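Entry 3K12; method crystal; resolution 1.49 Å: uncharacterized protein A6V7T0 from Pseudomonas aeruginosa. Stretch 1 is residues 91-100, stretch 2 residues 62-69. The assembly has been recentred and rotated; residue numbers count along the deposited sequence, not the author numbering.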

ATOM      1  N   THR D  91      -6.821  -9.638  -2.041  1.00 10.27           N
ATOM      2  CA  THR D  91      -5.442  -9.584  -2.531  1.00  9.83           C
ATOM      3  C   THR D  91      -4.531  -9.147  -1.401  1.00 11.06           C
ATOM      4  O   THR D  91      -4.953  -8.401  -0.514  1.00 10.95           O
ATOM      5  CB  THR D  91      -5.293  -8.644  -3.747  1.00 10.67           C
ATOM      6  OG1 THR D  91      -5.406  -7.264  -3.330  1.00 11.34           O
ATOM      7  CG2 THR D  91      -6.315  -8.981  -4.816  1.00 10.24           C
ATOM      8  N   ARG D  92      -3.283  -9.587  -1.429  1.00 10.72           N
ATOM      9  CA  ARG D  92      -2.348  -9.294  -0.358  1.00 10.77           C
ATOM     10  C   ARG D  92      -0.940  -9.148  -0.898  1.00 11.12           C
ATOM     11  O   ARG D  92      -0.615  -9.649  -1.970  1.00 11.69           O
ATOM     12  CB  ARG D  92      -2.440 -10.312   0.789  1.00 12.74           C
ATOM     13  CG  ARG D  92      -2.518 -11.762   0.370  1.00 14.50           C
ATOM     14  CD  ARG D  92      -2.316 -12.703   1.556  1.00 14.64           C
ATOM     15  NE  ARG D  92      -0.914 -12.973   1.850  1.00 15.91           N
ATOM     16  CZ  ARG D  92      -0.517 -13.740   2.862  1.00 16.54           C
ATOM     17  NH1 ARG D  92      -1.424 -14.280   3.684  1.00 16.87           N
ATOM     18  NH2 ARG D  92       0.778 -13.938   3.086  1.00 17.69           N
ATOM     19  N   ALA D  93      -0.115  -8.479  -0.134  1.00 11.20           N
ATOM     20  CA  ALA D  93       1.318  -8.407  -0.427  1.00 10.66           C
ATOM     21  C   ALA D  93       2.046  -8.362   0.897  1.00 11.81           C
ATOM     22  O   ALA D  93       1.796  -7.470   1.714  1.00 12.28           O
ATOM     23  CB  ALA D  93       1.650  -7.195  -1.281  1.00 12.03           C
ATOM     24  N   CYS D  94       2.922  -9.329   1.120  1.00 12.24           N
ATOM     25  CA  CYS D  94       3.580  -9.484   2.411  1.00 13.64           C
ATOM     26  C   CYS D  94       5.061  -9.363   2.209  1.00 14.37           C
ATOM     27  O   CYS D  94       5.601  -9.994   1.301  1.00 16.41           O
ATOM     28  CB  CYS D  94       3.272 -10.874   2.971  1.00 14.11           C
ATOM     29  SG  CYS D  94       4.095 -11.239   4.592  1.00 17.16           S
ATOM     30  N   SER D  95       5.701  -8.553   3.040  1.00 14.19           N
ATOM     31  CA  SER D  95       7.166  -8.458   3.055  1.00 15.28           C
ATOM     32  C   SER D  95       7.659  -8.255   4.493  1.00 15.73           C
ATOM     33  O   SER D  95       6.856  -8.030   5.411  1.00 15.35           O
ATOM     34  CB  SER D  95       7.619  -7.335   2.114  1.00 16.31           C
ATOM     35  OG  SER D  95       7.228  -6.058   2.626  1.00 18.71           O
ATOM     36  N   LEU D  96       8.958  -8.357   4.713  1.00 16.70           N
ATOM     37  CA  LEU D  96       9.485  -8.215   6.062  1.00 19.00           C
ATOM     38  C   LEU D  96       9.757  -6.740   6.288  1.00 19.64           C
ATOM     39  O   LEU D  96      10.210  -6.023   5.372  1.00 22.39           O
ATOM     40  CB  LEU D  96      10.755  -9.055   6.227  1.00 19.05           C
ATOM     41  CG  LEU D  96      10.540 -10.575   6.132  1.00 20.80           C
ATOM     42  CD1 LEU D  96      11.864 -11.348   6.221  1.00 25.83           C
ATOM     43  CD2 LEU D  96       9.604 -11.125   7.189  1.00 23.96           C
ATOM     44  N   ALA D  97       9.420  -6.256   7.478  1.00 18.99           N
ATOM     45  CA  ALA D  97       9.607  -4.846   7.793  1.00 19.71           C
ATOM     46  C   ALA D  97       9.952  -4.684   9.260  1.00 19.82           C
ATOM     47  O   ALA D  97       9.546  -5.498  10.085  1.00 21.20           O
ATOM     48  CB  ALA D  97       8.358  -4.045   7.446  1.00 20.22           C
ATOM     49  N   GLU D  98      10.730  -3.645   9.573  1.00 20.68           N
ATOM     50  CA  GLU D  98      10.907  -3.206  10.953  1.00 20.95           C
ATOM     51  C   GLU D  98       9.751  -2.277  11.348  1.00 19.33           C
ATOM     52  O   GLU D  98       9.532  -1.238  10.718  1.00 19.10           O
ATOM     53  CB  GLU D  98      12.261  -2.506  11.154  1.00 22.30           C
ATOM     54  CG  GLU D  98      12.562  -2.179  12.618  1.00 27.37           C
ATOM     55  CD  GLU D  98      13.974  -1.597  12.835  1.00 33.80           C
ATOM     56  OE1 GLU D  98      14.746  -1.485  11.851  1.00 35.76           O
ATOM     57  OE2 GLU D  98      14.294  -1.237  13.993  1.00 36.01           O
ATOM     58  N   LEU D  99       9.011  -2.673  12.378  1.00 18.18           N
ATOM     59  CA  LEU D  99       7.863  -1.913  12.856  1.00 17.27           C
ATOM     60  C   LEU D  99       8.282  -1.006  14.006  1.00 18.21           C
ATOM     61  O   LEU D  99       9.373  -1.175  14.592  1.00 18.33           O
ATOM     62  CB  LEU D  99       6.703  -2.846  13.268  1.00 17.18           C
ATOM     63  CG  LEU D  99       6.407  -3.896  12.181  1.00 15.81           C
ATOM     64  CD1 LEU D  99       5.348  -4.853  12.651  1.00 16.10           C
ATOM     65  CD2 LEU D  99       5.966  -3.243  10.862  1.00 17.39           C
ATOM     66  N   ILE D 100       7.432  -0.038  14.323  1.00 17.74           N
ATOM     67  CA  ILE D 100       7.825   0.971  15.298  1.00 18.94           C
ATOM     68  C   ILE D 100       8.000   0.367  16.699  1.00 18.77           C
ATOM     69  O   ILE D 100       8.980   0.680  17.392  1.00 20.28           O
ATOM     70  CB  ILE D 100       6.847   2.162  15.311  1.00 19.26           C
ATOM     71  CG1 ILE D 100       6.844   2.909  13.967  1.00 20.46           C
ATOM     72  CG2 ILE D 100       7.214   3.155  16.402  1.00 20.97           C
ATOM     73  CD1 ILE D 100       8.194   3.384  13.476  1.00 23.89           C
TER
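Stretch 2 (62-69) SVRILLAH

Neighbouring parallel strands hold each other through a ladder of backbone hydrogen bonds, while their side chains, alternating from face to face, decide what each face can do; residues 62-69 laid along residues 91-100 illustrate both halves of this principle. Residues 62-67 are extended and run in the same direction as strand 91-96, with 12° between the two axes and a closest approach of 4.6 Å. The register is simple: S62 pairs with T91, V63 with R92, and so on to L67 with L96. Bonding, however, is staggered, as parallel geometry requires. V63 N donates to T91 O (2.8 Å) and V63 O accepts from A93 N (3.1 Å); I65 N donates to A93 O (2.9 Å) in a nearly straight bond, and I65 O accepts from S95 N (3.2 Å); L67 N reaches S95 O (2.9 Å), while A97 N closes the ladder on L67 O (2.9 Å). Between these rungs, CA-H groups also approach carbonyls, as where C94 CA lies 3.2 Å from I65 O.

The most instructive side chain is R64, on the face shared by S62, L66, T91, A93 and S95. Its chi1 and chi3 are t, but chi2 is p, and this bend, with chi4 at 105°, brings the end of a side chain that starts out along the face nearer to the other strand. The small side chain of A93 faces it, with A93 CB 4.4 Å from R64 CD. The guanidinium then meets its acceptors near its own plane: R64 NH1 donates to S95 OG at 2.9 Å, and R64 NH2 to S95 OG and A93 O, both at 3.1 Å. A93 O thus serves the ladder and the arginine together. The p rotamer of S95 places its hydroxyl oxygen within reach of both R64 NH1 and R64 NH2.

The face carrying V63, I65, L67, R92, C94 and L96 is more apolar. C94, with chi1 t, sets its SG 4.0 Å from I65 CG2 and 4.1 Å from L67 CB. L67 (t, p) and L96 (m, t) meet at 3.9 Å between their CD2 atoms. R92 plays a different part from R64: I65 CD1 lies over one face of its guanidinium, 3.8 Å from R92 CZ, leaving its NH1 and NH2 to bond elsewhere in the structure.

Beyond the strands, L99 (m, t) points toward stretch 2 and packs its CD2 3.9 Å from L66 CB, itself 4.0 Å from A97 CB.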

ATOM      1  N   SER D  62      -7.766  -5.239  -0.674  1.00  9.52           N
ATOM      2  CA  SER D  62      -6.304  -5.385  -0.587  1.00  9.91           C
ATOM      3  C   SER D  62      -5.865  -5.329   0.852  1.00 10.99           C
ATOM      4  O   SER D  62      -6.429  -4.562   1.649  1.00 11.39           O
ATOM      5  CB  SER D  62      -5.548  -4.300  -1.410  1.00 11.60           C
ATOM      6  OG  SER D  62      -5.751  -3.018  -0.862  1.00 13.96           O
ATOM      7  N   VAL D  63      -4.854  -6.123   1.186  1.00 10.02           N
ATOM      8  CA  VAL D  63      -4.206  -6.044   2.509  1.00 10.04           C
ATOM      9  C   VAL D  63      -2.706  -6.024   2.317  1.00 10.97           C
ATOM     10  O   VAL D  63      -2.146  -6.917   1.681  1.00 11.33           O
ATOM     11  CB  VAL D  63      -4.624  -7.230   3.458  1.00 10.60           C
ATOM     12  CG1 VAL D  63      -3.987  -7.038   4.851  1.00 12.55           C
ATOM     13  CG2 VAL D  63      -6.114  -7.296   3.551  1.00 11.55           C
ATOM     14  N   ARG D  64      -2.060  -4.986   2.832  1.00 10.18           N
ATOM     15  CA  ARG D  64      -0.613  -4.927   2.890  1.00 10.09           C
ATOM     16  C   ARG D  64      -0.214  -5.505   4.219  1.00 10.26           C
ATOM     17  O   ARG D  64      -0.712  -5.090   5.269  1.00 11.79           O
ATOM     18  CB  ARG D  64      -0.162  -3.460   2.767  1.00 10.23           C
ATOM     19  CG  ARG D  64       1.343  -3.269   2.769  1.00 13.36           C
ATOM     20  CD  ARG D  64       2.011  -3.850   1.502  1.00 11.32           C
ATOM     21  NE  ARG D  64       3.415  -3.487   1.535  1.00 13.83           N
ATOM     22  CZ  ARG D  64       4.422  -4.292   1.833  1.00 13.75           C
ATOM     23  NH1 ARG D  64       5.640  -3.789   1.901  1.00 15.67           N
ATOM     24  NH2 ARG D  64       4.228  -5.606   2.023  1.00 14.76           N
ATOM     25  N   ILE D  65       0.652  -6.509   4.192  1.00 10.84           N
ATOM     26  CA  ILE D  65       1.067  -7.209   5.427  1.00 11.36           C
ATOM     27  C   ILE D  65       2.543  -6.990   5.666  1.00 11.89           C
ATOM     28  O   ILE D  65       3.382  -7.404   4.842  1.00 11.59           O
ATOM     29  CB  ILE D  65       0.786  -8.727   5.342  1.00 12.12           C
ATOM     30  CG1 ILE D  65      -0.672  -8.968   4.998  1.00 13.04           C
ATOM     31  CG2 ILE D  65       1.159  -9.401   6.674  1.00 12.68           C
ATOM     32  CD1 ILE D  65      -1.047 -10.476   4.751  1.00 14.47           C
ATOM     33  N   LEU D  66       2.865  -6.330   6.774  1.00 12.67           N
ATOM     34  CA  LEU D  66       4.246  -6.048   7.159  1.00 13.19           C
ATOM     35  C   LEU D  66       4.573  -7.016   8.288  1.00 15.33           C
ATOM     36  O   LEU D  66       3.973  -6.948   9.351  1.00 15.45           O
ATOM     37  CB  LEU D  66       4.395  -4.571   7.590  1.00 13.32           C
ATOM     38  CG  LEU D  66       3.760  -3.529   6.665  1.00 13.07           C
ATOM     39  CD1 LEU D  66       3.839  -2.154   7.323  1.00 15.22           C
ATOM     40  CD2 LEU D  66       4.536  -3.526   5.342  1.00 15.28           C
ATOM     41  N   LEU D  67       5.522  -7.908   8.038  1.00 14.61           N
ATOM     42  CA  LEU D  67       5.823  -9.001   8.956  1.00 15.80           C
ATOM     43  C   LEU D  67       7.171  -8.740   9.602  1.00 16.00           C
ATOM     44  O   LEU D  67       8.137  -8.470   8.906  1.00 17.18           O
ATOM     45  CB  LEU D  67       5.798 -10.329   8.185  1.00 16.39           C
ATOM     46  CG  LEU D  67       6.097 -11.589   8.998  1.00 17.23           C
ATOM     47  CD1 LEU D  67       4.981 -11.929   9.990  1.00 16.32           C
ATOM     48  CD2 LEU D  67       6.184 -12.757   8.014  1.00 18.12           C
ATOM     49  N   ALA D  68       7.250  -8.810  10.934  1.00 16.73           N
ATOM     50  CA  ALA D  68       8.503  -8.460  11.617  1.00 17.55           C
ATOM     51  C   ALA D  68       9.614  -9.507  11.485  1.00 19.01           C
ATOM     52  O   ALA D  68      10.788  -9.137  11.415  1.00 19.58           O
ATOM     53  CB  ALA D  68       8.242  -8.144  13.098  1.00 17.81           C
ATOM     54  N   HIS D  69       9.237 -10.786  11.462  1.00 19.40           N
ATOM     55  CA  HIS D  69      10.187 -11.897  11.581  1.00 20.71           C
ATOM     56  C   HIS D  69       9.823 -13.007  10.617  1.00 20.18           C
ATOM     57  O   HIS D  69       8.691 -13.508  10.611  1.00 19.88           O
ATOM     58  CB  HIS D  69      10.194 -12.465  13.006  1.00 21.18           C
ATOM     59  CG  HIS D  69      10.419 -11.446  14.074  1.00 23.06           C
ATOM     60  ND1 HIS D  69      11.631 -10.814  14.262  1.00 26.46           N
ATOM     61  CD2 HIS D  69       9.584 -10.959  15.021  1.00 23.57           C
ATOM     62  CE1 HIS D  69      11.527  -9.970  15.274  1.00 26.99           C
ATOM     63  NE2 HIS D  69      10.298 -10.039  15.751  1.00 26.45           N
TER
HETATM   64  O   HOH W   1      11.641  -6.824  12.428  1.00 29.96           O